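Local structure of kcn28 (Kitasatospora, 6J31) at residues R34-D40 with E53-S59; A296-H302 with V316-P322; T206-L212 with H380-A386. The protein is a two-domain protein of the GT-B structural class, related in its C-terminal half to the erythromycin biosynthesis protein CIII-like family. One frame throughout, in Å; residues are numbered along the deposited sequence.

Contact 1 of 3, residues R34-D40 with E53-S59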
loop_
_atom_site.group_PDB
_atom_site.type_symbol
_atom_site.label_atom_id
_atom_site.label_comp_id
_atom_site.label_asym_id
_atom_site.label_seq_id
_atom_site.Cartn_x
_atom_site.Cartn_y
_atom_site.Cartn_z
ATOM N N ARG A 34 -13.023 -18.131 -13.338
ATOM C CA ARG A 34 -13.637 -18.285 -12.026
ATOM C C ARG A 34 -12.613 -17.854 -10.984
ATOM O O ARG A 34 -11.580 -18.510 -10.811
ATOM C CB ARG A 34 -14.092 -19.719 -11.780
ATOM C CG ARG A 34 -14.676 -19.880 -10.390
ATOM C CD ARG A 34 -14.756 -21.324 -9.948
ATOM N NE ARG A 34 -15.247 -21.419 -8.578
ATOM C CZ ARG A 34 -14.969 -22.427 -7.763
ATOM N NH1 ARG A 34 -14.225 -23.438 -8.194
ATOM N NH2 ARG A 34 -15.446 -22.435 -6.529
ATOM N N VAL A 35 -12.895 -16.753 -10.297
ATOM C CA VAL A 35 -11.990 -16.182 -9.310
ATOM C C VAL A 35 -12.638 -16.302 -7.939
ATOM O O VAL A 35 -13.765 -15.832 -7.731
ATOM C CB VAL A 35 -11.645 -14.720 -9.631
ATOM C CG1 VAL A 35 -10.619 -14.191 -8.638
ATOM C CG2 VAL A 35 -11.126 -14.606 -11.048
ATOM N N THR A 36 -11.946 -16.957 -7.015
ATOM C CA THR A 36 -12.340 -16.967 -5.615
ATOM C C THR A 36 -11.382 -16.072 -4.845
ATOM O O THR A 36 -10.198 -15.975 -5.184
ATOM C CB THR A 36 -12.344 -18.384 -5.027
ATOM O OG1 THR A 36 -11.057 -18.991 -5.188
ATOM C CG2 THR A 36 -13.402 -19.236 -5.729
ATOM N N TYR A 37 -11.906 -15.385 -3.834
ATOM C CA TYR A 37 -11.138 -14.406 -3.073
ATOM C C TYR A 37 -11.312 -14.716 -1.592
ATOM O O TYR A 37 -12.393 -14.503 -1.031
ATOM C CB TYR A 37 -11.592 -12.985 -3.416
ATOM C CG TYR A 37 -10.669 -11.877 -2.964
ATOM C CD1 TYR A 37 -9.778 -12.056 -1.910
ATOM C CD2 TYR A 37 -10.680 -10.647 -3.605
ATOM C CE1 TYR A 37 -8.939 -11.039 -1.505
ATOM C CE2 TYR A 37 -9.843 -9.626 -3.205
ATOM C CZ TYR A 37 -8.975 -9.828 -2.158
ATOM O OH TYR A 37 -8.138 -8.809 -1.762
ATOM N N ALA A 38 -10.247 -15.204 -0.964
ATOM C CA ALA A 38 -10.261 -15.536 0.453
ATOM C C ALA A 38 -9.821 -14.324 1.260
ATOM O O ALA A 38 -8.727 -13.792 1.045
ATOM C CB ALA A 38 -9.354 -16.732 0.740
ATOM N N ASN A 39 -10.676 -13.885 2.180
ATOM C CA ASN A 39 -10.341 -12.770 3.050
ATOM C C ASN A 39 -11.302 -12.771 4.231
ATOM O O ASN A 39 -12.303 -13.491 4.243
ATOM C CB ASN A 39 -10.383 -11.443 2.292
ATOM C CG ASN A 39 -9.384 -10.444 2.829
ATOM O OD1 ASN A 39 -9.086 -10.426 4.025
ATOM N ND2 ASN A 39 -8.830 -9.628 1.940
ATOM N N ASP A 40 -10.983 -11.944 5.221
ATOM C CA ASP A 40 -11.825 -11.826 6.402
ATOM C C ASP A 40 -13.178 -11.224 6.021
ATOM O O ASP A 40 -13.249 -10.360 5.145
ATOM C CB ASP A 40 -11.131 -10.964 7.456
ATOM C CG ASP A 40 -11.863 -10.955 8.791
ATOM O OD1 ASP A 40 -12.922 -10.298 8.882
ATOM O OD2 ASP A 40 -11.373 -11.592 9.753
ATOM N N GLU A 53 -15.657 -14.596 -6.026
ATOM C CA GLU A 53 -16.381 -15.381 -5.041
ATOM C C GLU A 53 -15.689 -15.226 -3.690
ATOM O O GLU A 53 -14.524 -15.610 -3.541
ATOM C CB GLU A 53 -16.397 -16.837 -5.499
ATOM C CG GLU A 53 -17.527 -17.709 -5.013
ATOM C CD GLU A 53 -17.456 -19.092 -5.648
ATOM O OE1 GLU A 53 -17.274 -19.175 -6.886
ATOM O OE2 GLU A 53 -17.567 -20.096 -4.909
ATOM N N LEU A 54 -16.386 -14.644 -2.715
ATOM C CA LEU A 54 -15.799 -14.462 -1.393
ATOM C C LEU A 54 -15.667 -15.797 -0.668
ATOM O O LEU A 54 -16.639 -16.544 -0.522
ATOM C CB LEU A 54 -16.633 -13.499 -0.555
ATOM C CG LEU A 54 -16.262 -13.484 0.933
ATOM C CD1 LEU A 54 -14.874 -12.904 1.171
ATOM C CD2 LEU A 54 -17.310 -12.729 1.749
ATOM N N VAL A 55 -14.458 -16.083 -0.201
ATOM C CA VAL A 55 -14.176 -17.270 0.597
ATOM C C VAL A 55 -13.799 -16.778 1.989
ATOM O O VAL A 55 -12.658 -16.355 2.203
ATOM C CB VAL A 55 -13.067 -18.121 -0.043
ATOM C CG1 VAL A 55 -12.707 -19.311 0.836
ATOM C CG2 VAL A 55 -13.490 -18.577 -1.428
ATOM N N PRO A 56 -14.717 -16.781 2.951
ATOM C CA PRO A 56 -14.421 -16.162 4.248
ATOM C C PRO A 56 -13.504 -17.018 5.104
ATOM O O PRO A 56 -13.593 -18.246 5.119
ATOM C CB PRO A 56 -15.804 -16.023 4.894
ATOM C CG PRO A 56 -16.579 -17.178 4.326
ATOM C CD PRO A 56 -16.093 -17.316 2.896
ATOM N N TYR A 57 -12.583 -16.346 5.790
ATOM C CA TYR A 57 -11.780 -16.951 6.838
ATOM C C TYR A 57 -11.598 -15.910 7.929
ATOM O O TYR A 57 -11.675 -14.705 7.680
ATOM C CB TYR A 57 -10.421 -17.461 6.316
ATOM C CG TYR A 57 -9.363 -16.392 6.128
ATOM C CD1 TYR A 57 -8.579 -15.959 7.193
ATOM C CD2 TYR A 57 -9.146 -15.814 4.881
ATOM C CE1 TYR A 57 -7.618 -14.980 7.027
ATOM C CE2 TYR A 57 -8.179 -14.833 4.707
ATOM C CZ TYR A 57 -7.420 -14.421 5.785
ATOM O OH TYR A 57 -6.455 -13.448 5.637
ATOM N N THR A 58 -11.341 -16.383 9.145
ATOM C CA THR A 58 -11.207 -15.507 10.300
ATOM C C THR A 58 -9.757 -15.061 10.433
ATOM O O THR A 58 -8.858 -15.886 10.627
ATOM C CB THR A 58 -11.678 -16.205 11.574
ATOM O OG1 THR A 58 -13.065 -16.538 11.445
ATOM C CG2 THR A 58 -11.484 -15.302 12.789
ATOM N N SER A 59 -9.538 -13.757 10.311
ATOM C CA SER A 59 -8.211 -13.183 10.445
ATOM C C SER A 59 -7.880 -12.958 11.911
ATOM O O SER A 59 -8.750 -12.603 12.712
ATOM C CB SER A 59 -8.125 -11.857 9.690
ATOM O OG SER A 59 -6.898 -11.197 9.946
HETATM O O HOH W 1 -11.521 -11.537 12.622
#
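Glu53 lies alongside Thr36, both side chains pointing the same way, with its CB 3.8 Å from CG2 of Thr36, and its carboxylate reaches the edge of the Arg34 guanidinium. There NE of Arg34 makes a long, weak bond of 3.5 Å to OE1 of Glu53, the two flat groups turned 32° from each other. NH2 of the same arginine is paired in a salt bridge with Asp99, so the guanidinium is shared between two acids. Further along, CB of Ala38 meets CB of Val55 at 4.0 Å, and helix 74-96 covers these side chains. On the other face, Leu54 lies with Tyr37, where helix 44-49 packs.

Strands 34-39 and 53-56 are the parallel pair of a beta-alpha-beta unit, with helix 44-49 as the crossover, at the outer edge of the N-terminal Rossmann-like sheet. Their backbones exchange bonds in turn, among them N of Val55 to O of Tyr37 at 2.7 Å. Past the strands, the Tyr57 ring presents one face to N of Asp40 and an edge to O of Ala38, while its hydroxyl bonds to O of Ser11.

Asp40 then turns its carboxylate to the neighbouring segment 53-59: with CG anti to the backbone N (chi1 -172°), OD2 accepts N of Ser59 at 2.9 Å through its anti lone pair. A water donates to that same oxygen and to O of Ser59, while OD1 takes N of Ser42. Three donors thus share the carboxylate, which would be expected to stabilise its charged form.

Contact 2 of 3, residues A296-H302 with V316-P322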
loop_
_atom_site.group_PDB
_atom_site.type_symbol
_atom_site.label_atom_id
_atom_site.label_comp_id
_atom_site.label_asym_id
_atom_site.label_seq_id
_atom_site.Cartn_x
_atom_site.Cartn_y
_atom_site.Cartn_z
ATOM N N ALA A 296 -5.970 19.903 -7.221
ATOM C CA ALA A 296 -4.981 20.268 -6.219
ATOM C C ALA A 296 -3.692 20.791 -6.847
ATOM O O ALA A 296 -3.271 20.362 -7.926
ATOM C CB ALA A 296 -4.667 19.071 -5.322
ATOM N N ASP A 297 -3.057 21.725 -6.139
ATOM C CA ASP A 297 -1.737 22.215 -6.504
ATOM C C ASP A 297 -0.633 21.659 -5.617
ATOM O O ASP A 297 0.536 21.697 -6.013
ATOM C CB ASP A 297 -1.715 23.750 -6.457
ATOM C CG ASP A 297 -2.685 24.378 -7.451
ATOM O OD1 ASP A 297 -2.361 24.406 -8.656
ATOM O OD2 ASP A 297 -3.771 24.838 -7.036
ATOM N N VAL A 298 -0.975 21.145 -4.436
ATOM C CA VAL A 298 -0.022 20.468 -3.565
ATOM C C VAL A 298 -0.795 19.472 -2.715
ATOM O O VAL A 298 -1.996 19.633 -2.479
ATOM C CB VAL A 298 0.787 21.456 -2.687
ATOM C CG1 VAL A 298 -0.061 21.989 -1.563
ATOM C CG2 VAL A 298 2.031 20.777 -2.132
ATOM N N PHE A 299 -0.105 18.422 -2.278
ATOM C CA PHE A 299 -0.708 17.320 -1.541
ATOM C C PHE A 299 0.191 16.992 -0.360
ATOM O O PHE A 299 1.363 16.656 -0.549
ATOM C CB PHE A 299 -0.890 16.107 -2.465
ATOM C CG PHE A 299 -1.478 14.893 -1.799
ATOM C CD1 PHE A 299 -2.296 15.003 -0.689
ATOM C CD2 PHE A 299 -1.219 13.629 -2.307
ATOM C CE1 PHE A 299 -2.835 13.875 -0.093
ATOM C CE2 PHE A 299 -1.755 12.498 -1.719
ATOM C CZ PHE A 299 -2.564 12.620 -0.611
ATOM N N VAL A 300 -0.340 17.109 0.853
ATOM C CA VAL A 300 0.405 16.786 2.067
ATOM C C VAL A 300 -0.077 15.436 2.583
ATOM O O VAL A 300 -1.250 15.287 2.943
ATOM C CB VAL A 300 0.242 17.873 3.140
ATOM C CG1 VAL A 300 1.137 17.564 4.330
ATOM C CG2 VAL A 300 0.544 19.247 2.566
ATOM N N THR A 301 0.827 14.455 2.627
ATOM C CA THR A 301 0.483 13.081 2.967
ATOM C C THR A 301 1.566 12.497 3.866
ATOM O O THR A 301 2.662 13.050 3.987
ATOM C CB THR A 301 0.318 12.214 1.708
ATOM O OG1 THR A 301 0.127 10.843 2.081
ATOM C CG2 THR A 301 1.552 12.328 0.819
ATOM N N HIS A 302 1.244 11.368 4.514
ATOM C CA HIS A 302 2.256 10.646 5.281
ATOM C C HIS A 302 3.326 10.024 4.394
ATOM O O HIS A 302 4.424 9.737 4.881
ATOM C CB HIS A 302 1.637 9.521 6.123
ATOM C CG HIS A 302 1.156 9.951 7.477
ATOM N ND1 HIS A 302 1.911 10.727 8.332
ATOM C CD2 HIS A 302 0.017 9.656 8.147
ATOM C CE1 HIS A 302 1.238 10.926 9.452
ATOM N NE2 HIS A 302 0.086 10.286 9.366
ATOM N N VAL A 316 0.441 15.963 -8.923
ATOM C CA VAL A 316 0.369 16.917 -7.826
ATOM C C VAL A 316 1.632 16.768 -6.984
ATOM O O VAL A 316 1.916 15.673 -6.486
ATOM C CB VAL A 316 -0.888 16.699 -6.966
ATOM C CG1 VAL A 316 -0.920 17.663 -5.793
ATOM C CG2 VAL A 316 -2.141 16.823 -7.816
ATOM N N PRO A 317 2.419 17.827 -6.791
ATOM C CA PRO A 317 3.601 17.717 -5.931
ATOM C C PRO A 317 3.204 17.471 -4.485
ATOM O O PRO A 317 2.104 17.818 -4.049
ATOM C CB PRO A 317 4.295 19.073 -6.098
ATOM C CG PRO A 317 3.218 19.997 -6.515
ATOM C CD PRO A 317 2.241 19.189 -7.320
ATOM N N MET A 318 4.117 16.853 -3.737
ATOM C CA MET A 318 3.778 16.344 -2.418
ATOM C C MET A 318 4.731 16.861 -1.350
ATOM O O MET A 318 5.937 16.984 -1.577
ATOM C CB MET A 318 3.766 14.809 -2.420
ATOM C CG MET A 318 2.612 14.233 -3.240
ATOM S SD MET A 318 2.689 12.456 -3.519
ATOM C CE MET A 318 3.708 12.398 -4.995
ATOM N N VAL A 319 4.168 17.176 -0.188
ATOM C CA VAL A 319 4.924 17.373 1.041
ATOM C C VAL A 319 4.715 16.126 1.886
ATOM O O VAL A 319 3.580 15.801 2.253
ATOM C CB VAL A 319 4.476 18.640 1.788
ATOM C CG1 VAL A 319 5.187 18.743 3.126
ATOM C CG2 VAL A 319 4.740 19.879 0.944
ATOM N N VAL A 320 5.795 15.405 2.168
ATOM C CA VAL A 320 5.722 14.076 2.761
ATOM C C VAL A 320 6.171 14.152 4.213
ATOM O O VAL A 320 7.201 14.762 4.520
ATOM C CB VAL A 320 6.576 13.068 1.974
ATOM C CG1 VAL A 320 6.372 11.669 2.518
ATOM C CG2 VAL A 320 6.236 13.129 0.499
ATOM N N ALA A 321 5.399 13.524 5.104
ATOM C CA ALA A 321 5.692 13.464 6.535
ATOM C C ALA A 321 5.729 11.997 6.943
ATOM O O ALA A 321 4.757 11.472 7.507
ATOM C CB ALA A 321 4.662 14.238 7.356
ATOM N N PRO A 322 6.837 11.306 6.686
ATOM C CA PRO A 322 6.877 9.861 6.931
ATOM C C PRO A 322 6.825 9.536 8.415
ATOM O O PRO A 322 7.347 10.270 9.259
ATOM C CB PRO A 322 8.217 9.440 6.319
ATOM C CG PRO A 322 9.060 10.669 6.437
ATOM C CD PRO A 322 8.121 11.815 6.176
#
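A chi1 of 179° sets the Phe299 ring across from its own backbone N and beside Met318, whose chi1 of -69° keeps CG next to its N. The two side chains point the same way, and CD2 of Phe299 meets CG of Met318 at 4.0 Å. The Met318 chain stays extended through its second torsion, which leaves SD 5.4 Å from the centroid of the Phe299 ring, an oblique Met-aromatic contact. CG1 of Val316 closes on CB of Phe299 at 3.7 Å. On the opposite face Val300 and Val319 lie side by side, while Val298 crosses Val319 at an angle, its CG2 4.2 Å from CG2 of Val319; helix 350-362 packs over Val298 and Val319.

Strands 298-301 and 318-320 run parallel, connected by helix 305-314 in a beta-alpha-beta unit within the sheet of the C-terminal Rossmann-like domain. Backbone bonds knit the pair from N of Phe299 to O of Pro317 through N of Ala321 to O of Thr301.

At the C-terminal end of the strands the pairing passes to a side chain. ND1 of His302 donates to O of Ala321 at 3.1 Å, with an N-H...O angle of 168°, and the oxygen lies almost in the imidazole plane. Helix 327-336 borders the same histidine through Gln327.

The strands thus join through apolar side chains on both faces and through backbone polar groups between them. The ND1 bond fixes how the imidazole is turned and gives O of Ala321 a side-chain donor where the strand pairing ends.

Contact 3 of 3, residues T206-L212 with H380-A386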
loop_
_atom_site.group_PDB
_atom_site.type_symbol
_atom_site.label_atom_id
_atom_site.label_comp_id
_atom_site.label_asym_id
_atom_site.label_seq_id
_atom_site.Cartn_x
_atom_site.Cartn_y
_atom_site.Cartn_z
ATOM N N THR A 206 8.187 -8.711 -10.962
ATOM C CA THR A 206 7.798 -7.876 -12.094
ATOM C C THR A 206 7.202 -6.577 -11.574
ATOM O O THR A 206 6.228 -6.600 -10.817
ATOM C CB THR A 206 6.797 -8.588 -13.004
ATOM O OG1 THR A 206 7.406 -9.748 -13.579
ATOM C CG2 THR A 206 6.346 -7.659 -14.124
ATOM N N PHE A 207 7.775 -5.451 -11.993
ATOM C CA PHE A 207 7.249 -4.143 -11.617
ATOM C C PHE A 207 6.072 -3.818 -12.526
ATOM O O PHE A 207 6.244 -3.600 -13.730
ATOM C CB PHE A 207 8.336 -3.077 -11.696
ATOM C CG PHE A 207 9.436 -3.273 -10.693
ATOM C CD1 PHE A 207 9.186 -3.115 -9.339
ATOM C CD2 PHE A 207 10.718 -3.612 -11.098
ATOM C CE1 PHE A 207 10.188 -3.297 -8.409
ATOM C CE2 PHE A 207 11.729 -3.792 -10.172
ATOM C CZ PHE A 207 11.464 -3.634 -8.826
ATOM N N ILE A 208 4.873 -3.806 -11.954
ATOM C CA ILE A 208 3.649 -3.673 -12.733
ATOM C C ILE A 208 3.175 -2.226 -12.726
ATOM O O ILE A 208 2.562 -1.754 -13.691
ATOM C CB ILE A 208 2.564 -4.626 -12.192
ATOM C CG1 ILE A 208 2.968 -6.075 -12.451
ATOM C CG2 ILE A 208 1.202 -4.341 -12.813
ATOM C CD1 ILE A 208 2.896 -6.474 -13.910
ATOM N N GLY A 209 3.475 -1.506 -11.653
ATOM C CA GLY A 209 2.832 -0.241 -11.408
ATOM C C GLY A 209 1.434 -0.488 -10.879
ATOM O O GLY A 209 1.021 -1.633 -10.674
ATOM N N PRO A 210 0.677 0.580 -10.650
ATOM C CA PRO A 210 -0.678 0.424 -10.117
ATOM C C PRO A 210 -1.598 -0.261 -11.109
ATOM O O PRO A 210 -1.442 -0.144 -12.327
ATOM C CB PRO A 210 -1.125 1.864 -9.855
ATOM C CG PRO A 210 -0.328 2.668 -10.822
ATOM C CD PRO A 210 1.010 1.989 -10.892
ATOM N N CYS A 211 -2.564 -0.990 -10.569
ATOM C CA CYS A 211 -3.577 -1.647 -11.381
ATOM C C CYS A 211 -4.834 -0.788 -11.312
ATOM O O CYS A 211 -5.554 -0.791 -10.313
ATOM C CB CYS A 211 -3.801 -3.076 -10.900
ATOM S SG CYS A 211 -2.377 -4.142 -11.263
ATOM N N LEU A 212 -5.079 -0.038 -12.379
ATOM C CA LEU A 212 -6.177 0.908 -12.471
ATOM C C LEU A 212 -7.264 0.342 -13.375
ATOM O O LEU A 212 -7.017 -0.538 -14.201
ATOM C CB LEU A 212 -5.693 2.253 -13.021
ATOM C CG LEU A 212 -4.440 2.870 -12.391
ATOM C CD1 LEU A 212 -4.044 4.123 -13.154
ATOM C CD2 LEU A 212 -4.645 3.172 -10.918
ATOM N N HIS A 380 4.614 0.770 -17.138
ATOM C CA HIS A 380 4.969 -0.477 -16.474
ATOM C C HIS A 380 4.016 -1.623 -16.798
ATOM O O HIS A 380 4.308 -2.768 -16.432
ATOM C CB HIS A 380 5.048 -0.255 -14.965
ATOM C CG HIS A 380 6.353 0.327 -14.519
ATOM N ND1 HIS A 380 6.612 1.680 -14.552
ATOM C CD2 HIS A 380 7.478 -0.259 -14.048
ATOM C CE1 HIS A 380 7.837 1.904 -14.115
ATOM N NE2 HIS A 380 8.385 0.743 -13.803
ATOM N N GLY A 381 2.899 -1.352 -17.471
ATOM C CA GLY A 381 2.017 -2.406 -17.937
ATOM C C GLY A 381 0.662 -2.463 -17.255
ATOM O O GLY A 381 -0.341 -2.761 -17.911
ATOM N N GLY A 382 0.616 -2.171 -15.958
ATOM C CA GLY A 382 -0.619 -2.064 -15.209
ATOM C C GLY A 382 -1.457 -3.333 -15.220
ATOM O O GLY A 382 -0.952 -4.460 -15.289
ATOM N N THR A 383 -2.778 -3.126 -15.183
ATOM C CA THR A 383 -3.731 -4.218 -15.003
ATOM C C THR A 383 -3.607 -5.265 -16.099
ATOM O O THR A 383 -3.581 -6.473 -15.824
ATOM C CB THR A 383 -5.154 -3.657 -14.969
ATOM O OG1 THR A 383 -5.290 -2.750 -13.870
ATOM C CG2 THR A 383 -6.169 -4.770 -14.833
ATOM N N MET A 384 -3.540 -4.823 -17.355
ATOM C CA MET A 384 -3.553 -5.770 -18.463
ATOM C C MET A 384 -2.300 -6.633 -18.466
ATOM O O MET A 384 -2.376 -7.839 -18.729
ATOM C CB MET A 384 -3.703 -5.026 -19.791
ATOM C CG MET A 384 -4.977 -4.197 -19.874
ATOM S SD MET A 384 -6.489 -5.171 -19.727
ATOM C CE MET A 384 -7.661 -3.884 -19.303
ATOM N N ARG A 385 -1.138 -6.045 -18.173
ATOM C CA ARG A 385 0.074 -6.857 -18.126
ATOM C C ARG A 385 0.031 -7.841 -16.961
ATOM O O ARG A 385 0.438 -8.999 -17.108
ATOM C CB ARG A 385 1.317 -5.973 -18.040
ATOM C CG ARG A 385 2.602 -6.772 -18.182
ATOM C CD ARG A 385 3.842 -5.960 -17.876
ATOM N NE ARG A 385 5.037 -6.785 -18.009
ATOM C CZ ARG A 385 6.264 -6.393 -17.678
ATOM N NH1 ARG A 385 6.472 -5.173 -17.199
ATOM N NH2 ARG A 385 7.287 -7.223 -17.829
ATOM N N ALA A 386 -0.469 -7.401 -15.803
ATOM C CA ALA A 386 -0.565 -8.292 -14.651
ATOM C C ALA A 386 -1.500 -9.462 -14.935
ATOM O O ALA A 386 -1.178 -10.615 -14.624
ATOM C CB ALA A 386 -1.034 -7.514 -13.425
HETATM O O HOH W 2 8.666 -3.719 -15.304
HETATM O O HOH W 3 -3.538 -0.154 -14.925
#
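The guanidinium of Arg385 receives the methyl of Thr206 over the centre of one face, CG2 standing 3.7 Å above the plane, and has O of His380 at its edge. That edge contact is a weak bond from NH1 of Arg385, while a water accepts from NH1 and donates to O of Phe207. Arg385 is extended from CG to NE, which carries its planar end out from the helix, across to the strand. The imidazole of His380 in turn has O of Phe207 at its edge, near the ring plane, with CD2 of His380 3.8 Å from CB of Phe207. Its ND1 is engaged by O of Glu376, one helical turn back.

The meeting joins one of the two outermost strands of the N-terminal sheet, 205-207, and the chain leaving it to the start of helix 382-391. In the GT-B architecture the C-terminal tail commonly crosses back to the N-terminal domain, and this helix does so here, resting on helix 22-30 through Thr383 and Ala386. Gly381, after helix 364-378, is the first residue to leave helical backbone angles, with positive phi. Gly382, also at positive phi, follows, and its N donates to O of Ile208 at 3.0 Å.

Ile208 packs against the helix: CG2 lies 3.9 Å from CB of Ala386, and CD1 4.1 Å from CD of Arg385. SG of Cys211 touches the same alanine CB at 4.2 Å. The hydroxyl of Thr383 donates to O of Leu212 at 2.8 Å. A second water accepts from N of Leu212 and N of Thr383, bridging the two backbones.

In the fold
Followed from the N terminus, the chain first closes a short loop at contact 1, where one helix links neighbouring strands at the edge of the N-terminal sheet. It then builds the rest of that sheet and reaches its other outermost strand, where the first half of contact 3 lies. The C-terminal domain follows, and within it contact 2 closes a second short beta-alpha-beta loop. Only when the chain returns from that domain does 380-386 meet 206-212, so contact 3 encloses contact 2, while contact 1 precedes both. Contacts 1 and 2 lie on opposite sides of the chain's centre, their own centres about 35 Å apart.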